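Local coordinates for protein ribose-phosphate pyrophosphokinase (Sulfolobus solfataricus, PDB 4TWB) that makes phosphoribosyl diphosphate (PRPP) by transferring the pyrophosphoryl group of ATP to the 1-hydroxyl of ribose 5-phosphate, with magnesium as cofactor, at residues A[45-50]-A[78-83]; A[70-75]-A[114-119]; A[216-221]-A[246-251]; A[223-228]-A[255-260]. One frame throughout, in Å; residues are numbered along the deposited sequence.

Contact 1 (A[45-50]-A[78-83])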
# COMPACT_ATOMS: atom_id res chain seq x y z
N ILE A 45 -5.32 20.17 16.92
CA ILE A 45 -3.88 20.16 16.71
C ILE A 45 -3.50 21.55 16.25
O ILE A 45 -2.33 21.90 16.21
CB ILE A 45 -3.52 19.18 15.59
CG1 ILE A 45 -3.64 17.74 16.08
CG2 ILE A 45 -2.14 19.45 15.06
CD1 ILE A 45 -3.45 16.75 14.96
N ARG A 46 -4.52 22.33 15.90
CA ARG A 46 -4.37 23.63 15.26
C ARG A 46 -2.92 24.15 15.13
O ARG A 46 -2.44 24.32 14.01
CB ARG A 46 -5.30 24.68 15.90
CG ARG A 46 -5.33 26.05 15.19
CD ARG A 46 -5.36 25.95 13.66
NE ARG A 46 -6.44 25.11 13.15
CZ ARG A 46 -6.67 24.88 11.86
NH1 ARG A 46 -5.89 25.44 10.94
NH2 ARG A 46 -7.68 24.09 11.49
N ASP A 47 -2.22 24.39 16.23
CA ASP A 47 -0.86 24.91 16.10
C ASP A 47 0.23 24.09 16.81
O ASP A 47 1.34 24.57 17.03
CB ASP A 47 -0.80 26.38 16.51
CG ASP A 47 -1.10 27.31 15.35
OD1 ASP A 47 -0.32 27.32 14.37
OD2 ASP A 47 -2.13 28.03 15.41
N GLU A 48 -0.11 22.85 17.12
CA GLU A 48 0.80 21.93 17.80
C GLU A 48 1.98 21.47 16.93
O GLU A 48 1.90 21.46 15.69
CB GLU A 48 0.01 20.72 18.28
CG GLU A 48 0.42 20.22 19.65
CD GLU A 48 0.02 21.19 20.73
OE1 GLU A 48 -1.20 21.49 20.82
OE2 GLU A 48 0.92 21.64 21.48
N GLU A 49 3.08 21.11 17.58
CA GLU A 49 4.17 20.39 16.93
C GLU A 49 3.91 18.91 17.13
O GLU A 49 3.70 18.44 18.25
CB GLU A 49 5.52 20.77 17.53
CG GLU A 49 6.15 22.00 16.91
CD GLU A 49 7.47 22.38 17.58
OE1 GLU A 49 8.43 22.73 16.86
OE2 GLU A 49 7.54 22.31 18.84
N VAL A 50 3.91 18.15 16.04
CA VAL A 50 3.50 16.75 16.14
C VAL A 50 4.66 15.76 16.01
O VAL A 50 5.61 15.96 15.25
CB VAL A 50 2.42 16.42 15.12
CG1 VAL A 50 1.94 14.99 15.29
CG2 VAL A 50 1.26 17.37 15.28
N GLY A 78 -3.78 21.78 10.57
CA GLY A 78 -3.13 22.96 11.11
C GLY A 78 -1.76 22.81 11.74
O GLY A 78 -1.04 23.81 11.87
N ALA A 79 -1.39 21.59 12.15
CA ALA A 79 -0.12 21.33 12.83
C ALA A 79 1.02 22.25 12.40
O ALA A 79 1.11 22.61 11.22
CB ALA A 79 0.28 19.89 12.63
N LYS A 80 1.89 22.61 13.35
CA LYS A 80 2.97 23.57 13.09
C LYS A 80 4.19 22.89 12.48
O LYS A 80 4.93 23.48 11.68
CB LYS A 80 3.36 24.31 14.38
CG LYS A 80 4.03 25.68 14.16
CD LYS A 80 3.02 26.74 13.66
CE LYS A 80 2.73 26.63 12.16
NZ LYS A 80 1.41 27.21 11.74
N LYS A 81 4.39 21.64 12.87
CA LYS A 81 5.53 20.87 12.39
C LYS A 81 5.18 19.39 12.47
O LYS A 81 4.56 18.94 13.45
CB LYS A 81 6.76 21.16 13.25
CG LYS A 81 8.09 20.78 12.62
CD LYS A 81 9.15 20.59 13.70
CE LYS A 81 10.56 20.73 13.14
NZ LYS A 81 11.58 20.69 14.23
N LEU A 82 5.55 18.64 11.44
CA LEU A 82 5.31 17.21 11.45
C LEU A 82 6.66 16.51 11.52
O LEU A 82 7.52 16.69 10.65
CB LEU A 82 4.57 16.76 10.19
CG LEU A 82 3.63 15.57 10.34
CD1 LEU A 82 3.72 14.70 9.09
CD2 LEU A 82 3.90 14.74 11.60
N THR A 83 6.83 15.71 12.57
CA THR A 83 7.98 14.83 12.68
C THR A 83 7.48 13.40 12.59
O THR A 83 6.69 12.94 13.43
CB THR A 83 8.72 15.02 14.01
OG1 THR A 83 9.36 16.30 14.02
CG2 THR A 83 9.76 13.93 14.18

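Contact 2 (A[70-75]-A[114-119])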
# COMPACT_ATOMS: atom_id res chain seq x y z
N ILE A 70 -2.38 9.75 6.99
CA ILE A 70 -2.28 10.37 8.30
C ILE A 70 -1.45 11.65 8.22
O ILE A 70 -1.80 12.68 8.81
CB ILE A 70 -1.64 9.42 9.32
CG1 ILE A 70 -2.54 8.21 9.55
CG2 ILE A 70 -1.36 10.15 10.64
CD1 ILE A 70 -1.88 7.08 10.29
N ALA A 71 -0.35 11.60 7.49
CA ALA A 71 0.53 12.75 7.37
C ALA A 71 -0.19 13.97 6.79
O ALA A 71 -0.18 15.04 7.39
CB ALA A 71 1.73 12.40 6.54
N GLU A 72 -0.81 13.81 5.62
CA GLU A 72 -1.55 14.92 5.01
C GLU A 72 -2.68 15.44 5.90
O GLU A 72 -2.84 16.64 6.06
CB GLU A 72 -2.09 14.56 3.62
CG GLU A 72 -1.23 15.09 2.49
CD GLU A 72 -2.04 15.45 1.26
OE1 GLU A 72 -3.21 15.03 1.18
OE2 GLU A 72 -1.50 16.16 0.38
N THR A 73 -3.44 14.53 6.50
CA THR A 73 -4.47 14.92 7.45
C THR A 73 -3.92 15.83 8.56
O THR A 73 -4.53 16.85 8.88
CB THR A 73 -5.11 13.68 8.11
OG1 THR A 73 -5.58 12.78 7.10
CG2 THR A 73 -6.26 14.09 9.02
N ILE A 74 -2.78 15.45 9.13
CA ILE A 74 -2.14 16.23 10.19
C ILE A 74 -1.75 17.61 9.70
O ILE A 74 -1.99 18.59 10.39
CB ILE A 74 -0.92 15.50 10.80
CG1 ILE A 74 -1.38 14.37 11.73
CG2 ILE A 74 -0.04 16.47 11.57
CD1 ILE A 74 -0.33 13.28 11.93
N ARG A 75 -1.14 17.70 8.52
CA ARG A 75 -0.77 19.00 7.98
C ARG A 75 -2.02 19.82 7.69
O ARG A 75 -2.05 21.03 7.89
CB ARG A 75 0.09 18.85 6.72
CG ARG A 75 0.45 20.18 6.07
CD ARG A 75 1.03 19.98 4.68
NE ARG A 75 0.05 19.40 3.75
CZ ARG A 75 0.35 18.90 2.56
NH1 ARG A 75 1.62 18.90 2.13
NH2 ARG A 75 -0.61 18.40 1.79
N SER A 114 7.95 14.02 1.65
CA SER A 114 8.19 15.47 1.66
C SER A 114 6.92 16.20 1.22
O SER A 114 6.37 17.01 1.96
CB SER A 114 9.36 15.86 0.74
OG SER A 114 10.57 15.24 1.12
N GLU A 115 6.49 15.91 -0.02
CA GLU A 115 5.10 16.14 -0.42
C GLU A 115 4.34 15.39 0.65
O GLU A 115 4.89 14.47 1.23
CB GLU A 115 4.88 15.51 -1.80
CG GLU A 115 3.43 15.28 -2.19
CD GLU A 115 2.77 16.53 -2.77
OE1 GLU A 115 3.51 17.46 -3.17
OE2 GLU A 115 1.51 16.57 -2.81
N VAL A 116 3.11 15.77 0.96
CA VAL A 116 2.38 15.07 2.04
C VAL A 116 2.63 15.70 3.41
O VAL A 116 1.82 15.53 4.32
CB VAL A 116 2.67 13.54 2.08
CG1 VAL A 116 2.77 13.04 3.50
CG2 VAL A 116 1.62 12.76 1.32
N GLY A 117 3.75 16.40 3.54
CA GLY A 117 3.96 17.33 4.66
C GLY A 117 4.87 16.96 5.83
O GLY A 117 4.86 17.64 6.85
N VAL A 118 5.66 15.89 5.69
CA VAL A 118 6.62 15.53 6.74
C VAL A 118 7.82 16.48 6.73
O VAL A 118 8.50 16.64 5.71
CB VAL A 118 7.09 14.07 6.61
CG1 VAL A 118 8.10 13.76 7.67
CG2 VAL A 118 5.92 13.11 6.71
N ASN A 119 8.07 17.11 7.87
CA ASN A 119 9.16 18.07 7.98
C ASN A 119 10.45 17.38 8.39
O ASN A 119 11.52 17.60 7.81
CB ASN A 119 8.82 19.14 9.01
CG ASN A 119 7.65 20.00 8.59
OD1 ASN A 119 6.62 20.06 9.27
ND2 ASN A 119 7.80 20.67 7.46

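Contact 3 (A[216-221]-A[246-251]). With SO4 (sulfate ion), chain H.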
# COMPACT_ATOMS: atom_id res chain seq x y z
N ASP A 216 23.36 -8.04 12.56
CA ASP A 216 23.05 -7.43 11.26
C ASP A 216 21.93 -6.41 11.45
O ASP A 216 21.25 -6.40 12.49
CB ASP A 216 22.65 -8.49 10.22
CG ASP A 216 23.14 -8.15 8.82
OD1 ASP A 216 23.03 -9.01 7.92
OD2 ASP A 216 23.63 -7.02 8.61
N ASP A 217 21.72 -5.55 10.46
CA ASP A 217 20.64 -4.58 10.54
C ASP A 217 19.29 -5.27 10.41
O ASP A 217 18.38 -5.02 11.19
CB ASP A 217 20.80 -3.45 9.51
CG ASP A 217 20.62 -3.92 8.07
OD1 ASP A 217 21.11 -5.03 7.75
OD2 ASP A 217 20.00 -3.16 7.27
N ILE A 218 19.18 -6.16 9.43
CA ILE A 218 17.92 -6.85 9.16
C ILE A 218 18.10 -8.37 9.09
O ILE A 218 19.11 -8.87 8.61
CB ILE A 218 17.33 -6.38 7.82
CG1 ILE A 218 17.10 -4.87 7.82
CG2 ILE A 218 16.04 -7.13 7.50
CD1 ILE A 218 16.80 -4.33 6.47
N ILE A 219 17.11 -9.11 9.58
CA ILE A 219 17.08 -10.55 9.35
C ILE A 219 15.72 -10.95 8.75
O ILE A 219 14.68 -10.87 9.42
CB ILE A 219 17.38 -11.35 10.63
CG1 ILE A 219 18.83 -11.14 11.05
CG2 ILE A 219 17.14 -12.82 10.42
CD1 ILE A 219 19.17 -11.79 12.37
N SER A 220 15.74 -11.34 7.48
CA SER A 220 14.52 -11.71 6.76
C SER A 220 14.36 -13.22 6.67
O SER A 220 13.64 -13.83 7.45
CB SER A 220 14.52 -11.13 5.35
OG SER A 220 14.18 -9.76 5.35
N THR A 221 15.03 -13.81 5.68
CA THR A 221 15.00 -15.24 5.49
C THR A 221 15.92 -15.88 6.53
O THR A 221 15.62 -16.95 7.08
CB THR A 221 15.48 -15.63 4.08
OG1 THR A 221 16.87 -15.30 3.92
CG2 THR A 221 14.69 -14.91 3.02
N HIS A 246 16.04 -4.92 13.01
CA HIS A 246 14.77 -5.28 12.39
C HIS A 246 14.65 -6.77 12.16
O HIS A 246 15.29 -7.32 11.26
CB HIS A 246 14.61 -4.53 11.06
CG HIS A 246 14.89 -3.07 11.16
ND1 HIS A 246 14.10 -2.21 11.89
CD2 HIS A 246 15.89 -2.31 10.63
CE1 HIS A 246 14.60 -0.98 11.80
NE2 HIS A 246 15.68 -1.02 11.04
N LEU A 247 13.83 -7.44 12.97
CA LEU A 247 13.63 -8.88 12.82
C LEU A 247 12.39 -9.22 12.00
O LEU A 247 11.35 -9.55 12.56
CB LEU A 247 13.52 -9.54 14.19
CG LEU A 247 14.78 -10.06 14.87
CD1 LEU A 247 14.42 -10.88 16.09
CD2 LEU A 247 15.58 -10.89 13.89
N LEU A 248 12.51 -9.14 10.68
CA LEU A 248 11.39 -9.48 9.78
C LEU A 248 11.42 -10.96 9.44
O LEU A 248 11.64 -11.33 8.29
CB LEU A 248 11.50 -8.70 8.46
CG LEU A 248 11.95 -7.24 8.45
CD1 LEU A 248 12.33 -6.83 7.05
CD2 LEU A 248 10.84 -6.36 9.00
N LEU A 249 11.19 -11.82 10.43
CA LEU A 249 11.40 -13.24 10.21
C LEU A 249 10.39 -13.81 9.23
O LEU A 249 9.19 -13.80 9.49
CB LEU A 249 11.38 -13.99 11.54
CG LEU A 249 12.53 -13.59 12.46
CD1 LEU A 249 12.32 -14.18 13.85
CD2 LEU A 249 13.86 -14.03 11.88
N VAL A 250 10.90 -14.33 8.12
CA VAL A 250 10.07 -14.70 6.99
C VAL A 250 9.94 -16.20 6.77
O VAL A 250 10.89 -16.86 6.35
CB VAL A 250 10.58 -14.02 5.70
CG1 VAL A 250 10.20 -14.82 4.48
CG2 VAL A 250 10.04 -12.61 5.61
N GLY A 251 8.75 -16.72 7.04
CA GLY A 251 8.45 -18.12 6.78
C GLY A 251 9.27 -19.07 7.63
O GLY A 251 9.00 -19.25 8.82
S SO4 H . 18.35 -12.14 4.66
O1 SO4 H . 19.19 -13.26 4.24
O2 SO4 H . 19.09 -10.89 4.51
O3 SO4 H . 17.98 -12.33 6.06
O4 SO4 H . 17.14 -12.11 3.82

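Contact 4 (A[223-228]-A[255-260]). With SO4 (sulfate ion), chain H.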
# COMPACT_ATOMS: atom_id res chain seq x y z
N GLY A 223 19.25 -16.20 5.78
CA GLY A 223 20.27 -16.86 4.99
C GLY A 223 21.69 -16.45 5.33
O GLY A 223 22.57 -17.31 5.46
N THR A 224 21.92 -15.15 5.49
CA THR A 224 23.26 -14.65 5.75
C THR A 224 23.69 -15.10 7.14
O THR A 224 24.85 -15.44 7.37
CB THR A 224 23.34 -13.11 5.66
OG1 THR A 224 22.13 -12.59 5.11
CG2 THR A 224 24.52 -12.69 4.79
N ILE A 225 22.74 -15.10 8.07
CA ILE A 225 22.99 -15.48 9.45
C ILE A 225 23.28 -16.97 9.58
O ILE A 225 24.05 -17.39 10.44
CB ILE A 225 21.78 -15.11 10.35
CG1 ILE A 225 21.54 -13.59 10.30
CG2 ILE A 225 21.98 -15.60 11.78
CD1 ILE A 225 22.71 -12.76 10.80
N VAL A 226 22.67 -17.78 8.71
CA VAL A 226 22.89 -19.22 8.74
C VAL A 226 24.28 -19.59 8.22
O VAL A 226 24.98 -20.37 8.83
CB VAL A 226 21.83 -19.99 7.94
CG1 VAL A 226 22.33 -21.38 7.61
CG2 VAL A 226 20.54 -20.07 8.74
N GLN A 227 24.67 -19.02 7.09
CA GLN A 227 26.02 -19.24 6.58
C GLN A 227 27.07 -18.78 7.57
O GLN A 227 28.14 -19.38 7.68
CB GLN A 227 26.24 -18.53 5.24
CG GLN A 227 25.50 -19.18 4.09
CD GLN A 227 26.02 -18.72 2.74
OE1 GLN A 227 27.09 -18.10 2.65
NE2 GLN A 227 25.27 -19.01 1.68
N ALA A 228 26.77 -17.71 8.31
CA ALA A 228 27.71 -17.20 9.31
C ALA A 228 27.75 -18.07 10.56
O ALA A 228 28.78 -18.16 11.20
CB ALA A 228 27.36 -15.77 9.67
N GLU A 255 12.75 -21.18 12.47
CA GLU A 255 13.11 -22.59 12.55
C GLU A 255 14.42 -22.88 11.81
O GLU A 255 15.28 -23.60 12.32
CB GLU A 255 11.99 -23.49 12.01
CG GLU A 255 12.23 -24.99 12.26
CD GLU A 255 12.51 -25.31 13.73
OE1 GLU A 255 11.86 -24.71 14.61
OE2 GLU A 255 13.38 -26.18 14.00
N ARG A 256 14.58 -22.33 10.62
CA ARG A 256 15.79 -22.51 9.84
C ARG A 256 17.03 -22.16 10.67
O ARG A 256 18.11 -22.69 10.43
CB ARG A 256 15.74 -21.66 8.56
CG ARG A 256 16.83 -21.93 7.53
CD ARG A 256 16.65 -21.06 6.27
NE ARG A 256 15.38 -21.33 5.59
CZ ARG A 256 14.38 -20.46 5.46
NH1 ARG A 256 14.48 -19.23 5.95
NH2 ARG A 256 13.27 -20.82 4.83
N LEU A 257 16.86 -21.27 11.64
CA LEU A 257 17.96 -20.84 12.51
C LEU A 257 18.19 -21.79 13.69
O LEU A 257 19.32 -22.14 13.99
CB LEU A 257 17.76 -19.41 13.01
CG LEU A 257 18.01 -18.30 11.98
CD1 LEU A 257 17.67 -16.94 12.56
CD2 LEU A 257 19.44 -18.30 11.49
N ARG A 258 17.11 -22.18 14.36
CA ARG A 258 17.19 -23.15 15.45
C ARG A 258 17.89 -24.42 14.99
O ARG A 258 18.66 -25.03 15.74
CB ARG A 258 15.79 -23.47 15.99
CG ARG A 258 15.75 -24.60 17.01
CD ARG A 258 14.37 -24.71 17.67
NE ARG A 258 14.00 -23.50 18.40
CZ ARG A 258 12.97 -22.71 18.10
NH1 ARG A 258 12.17 -23.01 17.08
NH2 ARG A 258 12.72 -21.63 18.83
N GLU A 259 17.63 -24.81 13.74
CA GLU A 259 18.20 -26.03 13.17
C GLU A 259 19.73 -25.97 13.04
O GLU A 259 20.41 -26.98 13.23
CB GLU A 259 17.57 -26.34 11.81
CG GLU A 259 16.20 -27.04 11.88
CD GLU A 259 15.44 -27.02 10.55
OE1 GLU A 259 14.21 -27.26 10.56
OE2 GLU A 259 16.07 -26.77 9.50
N VAL A 260 20.26 -24.80 12.72
CA VAL A 260 21.71 -24.61 12.62
C VAL A 260 22.30 -24.26 13.98
O VAL A 260 23.50 -24.00 14.10
CB VAL A 260 22.07 -23.53 11.58
CG1 VAL A 260 23.56 -23.47 11.36
CG2 VAL A 260 21.38 -23.84 10.26
S SO4 H . 18.35 -12.14 4.66
O1 SO4 H . 19.19 -13.26 4.24
O2 SO4 H . 19.09 -10.89 4.51
O3 SO4 H . 17.98 -12.33 6.06
O4 SO4 H . 17.14 -12.11 3.82

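Contact 1 (A[45-50]-A[78-83])
Lys80 and Asp47 form the charged bond of this contact. Lys80 NZ lies 3.1 Å from Asp47 OD1 in a salt bridge. The two side chains lie side by side and point the same way. CG of Lys80 is anti to the backbone N (chi1 -156°). Further out the chain bends at chi2 and chi3, and NZ meets OD1. Three backbone hydrogen bonds also join the segments. Lys80 N donates to Glu48 O. Val50 N meets Lys81 O at 2.8 Å, and Thr83 N meets Val50 O at 3.0 Å. Val50 thus bonds to the residues before and after Leu82, as in a parallel pair of strands. The strands are 49-53 and 81-86, joined by helix 60-76 in a beta-alpha-beta crossover. On the face that carries Val50 and Leu82, Val50 CB sits 4.2 Å from Leu82 CD2. Val50 CG2 also touches Ala79 CB at 3.8 Å, and Ile45 CG2 reaches the same methyl at 3.5 Å. Ile74 of the crossover helix covers Val50, Ala79 and Leu82. Glu49 and Lys81 share the other face, where Glu49 CG packs on Lys81 CB at 3.8 Å. Their charged ends stay 4.6 Å apart, from Glu49 OE1 to Lys81 NZ, too far for a salt bridge. The contact therefore has an apolar face against the helix, and two acid-lysine pairs, Asp47 with Lys80 and Glu49 with Lys81, that would probably attract each other.

Contact 2 (A[70-75]-A[114-119])
The turn at Val116 and Gly117 rests on helix 60-76, and the CA atoms of Val116 and Glu72 are 4.9 Å apart. This turn is part of a Schellman motif that ends helix 105-114. Gly117 is its C-prime residue, with positive phi (105°), and Gly117 N bonds back to Ser114 O. Ser114 to Gly117 also form a type II beta turn. No hydrogen bond crosses between the segments, so the contact rests on packing. Val116 CG1 meets Ala71 CB at 3.3 Å, while its CG2 lies 3.9 Å from Glu72 CG. Val118 CG2 is a looser neighbour of the same Ala71 methyl. Leu82 of strand 81-86 touches both Ala71 and Val118. Glu72 OE2 makes a salt bridge to Arg75 NH2 at 2.8 Å. Glu72 also bonds Thr108 and His111 of the second subunit, so this helix face belongs to the dimer interface. Glu115 OE2 is 4.4 Å from Glu72 OE2; Arg75 would probably soften the repulsion. The Arg75 guanidinium lays one face over the carbonyl of Val116, with Arg75 NH1 3.6 Å from Val116 C.

Contact 3 (A[216-221]-A[246-251])
Ile218 and His246 pair at the tightly packed end of two short parallel strands. His246 N donates to Asp217 O at 3.0 Å, and Ile219 N donates to His246 O at 3.1 Å. Both bonds run nearly along the C=O axis. On the face of Ile218 and His246, Ile218 CG1 lies at the edge of the imidazole, 4.0 Å from His246 CD2. Ile218 CG1 is anti to the carbonyl carbon (chi1 -58°), which leaves CG2 anti to the backbone N; CG2 meets Leu248 CD1 at 3.7 Å. An alanine in place of this isoleucine would probably leave Leu248 CD1 and the CD2 edge of His246 without these partners and open a gap beside the ring. The ring is further held by Thr270, which bonds ND1. On the other face Ile219 lies alongside both Leu247 and Leu249, and its CB sits 3.8 Å from Leu247 CD2. Asp216 to Thr224 form the PRPP-binding loop of the type I phosphoribosyltransferase fold, and Ser220 to Thr224 bind ribose 5-phosphate. A sulfate ion sits in this loop, probably where the 5-phosphate goes. Ser220 N donates to sulfate O3 at 2.8 Å, and Thr221 N to sulfate O4 at 3.3 Å. Asp217 bonds His127, a predicted magnesium ligand, and Ser220 OG bonds Arg93 of the ATP site. The far end is looser. Val250 N still donates to Ser220 O at 2.9 Å, but from above the carbonyl plane (35° out of it). The CB of Thr221 is directed away from 246-251, the residue is partly exposed, and Gly251 is poorly ordered.

Contact 4 (A[223-228]-A[255-260])
Val226 and Leu257 make the main apolar contact between two helices. Val226 CG2 meets Leu257 CD2 at 3.5 Å. Ile225 CG2 touches the same leucine methyl at 3.7 Å, so Leu257 CD2 lies against both residues. CG2 of Val226 is anti to the carbonyl carbon and its CG1 anti to the backbone N (chi1 161°); this second methyl packs on Val260 CG2 at 3.7 Å. The two valine side chains cross at about a right angle. Arg256 joins through its backbone O, 4.0 Å from Val226 CG2, and more loosely through its CG. The helix segments run parallel, their axes 2° apart in direction and 10.0 Å apart. Helices 223-233 and 253-259 belong to successive beta-alpha-beta units of the phosphoribosyltransferase domain, whose sheet is parallel. No hydrogen bond joins the two segments; the polar contacts lie around this packing. At the start of helix 223-233, Gly223 N and Thr224 OG1 each make a weak bond to sulfate O1, the latter at 3.1 Å. The helix N-terminus would probably favour such an anion. Both residues belong to the ribose 5-phosphate site. On the other helix Arg258 NH1 bonds Glu255 OE1 at 3.0 Å in a salt bridge, the oxygen lying at the guanidinium edge.

In the fold
The contacts fall into two pairs, one in each phosphoribosyltransferase-like domain. Contacts 1 and 2 lie in the N-terminal domain, with centres 10 Å apart. Contact 1 joins the two strands of the unit 49-53, 60-76, 81-86, and contact 2 packs its helix on the loop after helix 105-114. They touch through Asn119 and Leu82. Contacts 3 and 4 lie in the C-terminal domain, with centres 11 Å apart, across the chain's centre. Within each pair the segments alternate along the chain, while the pairs follow in series. Contacts 3 and 4 share the sulfate in the ribose 5-phosphate loop. Contacts 2 and 3 both reach the second subunit, so both domains meet the dimer partner.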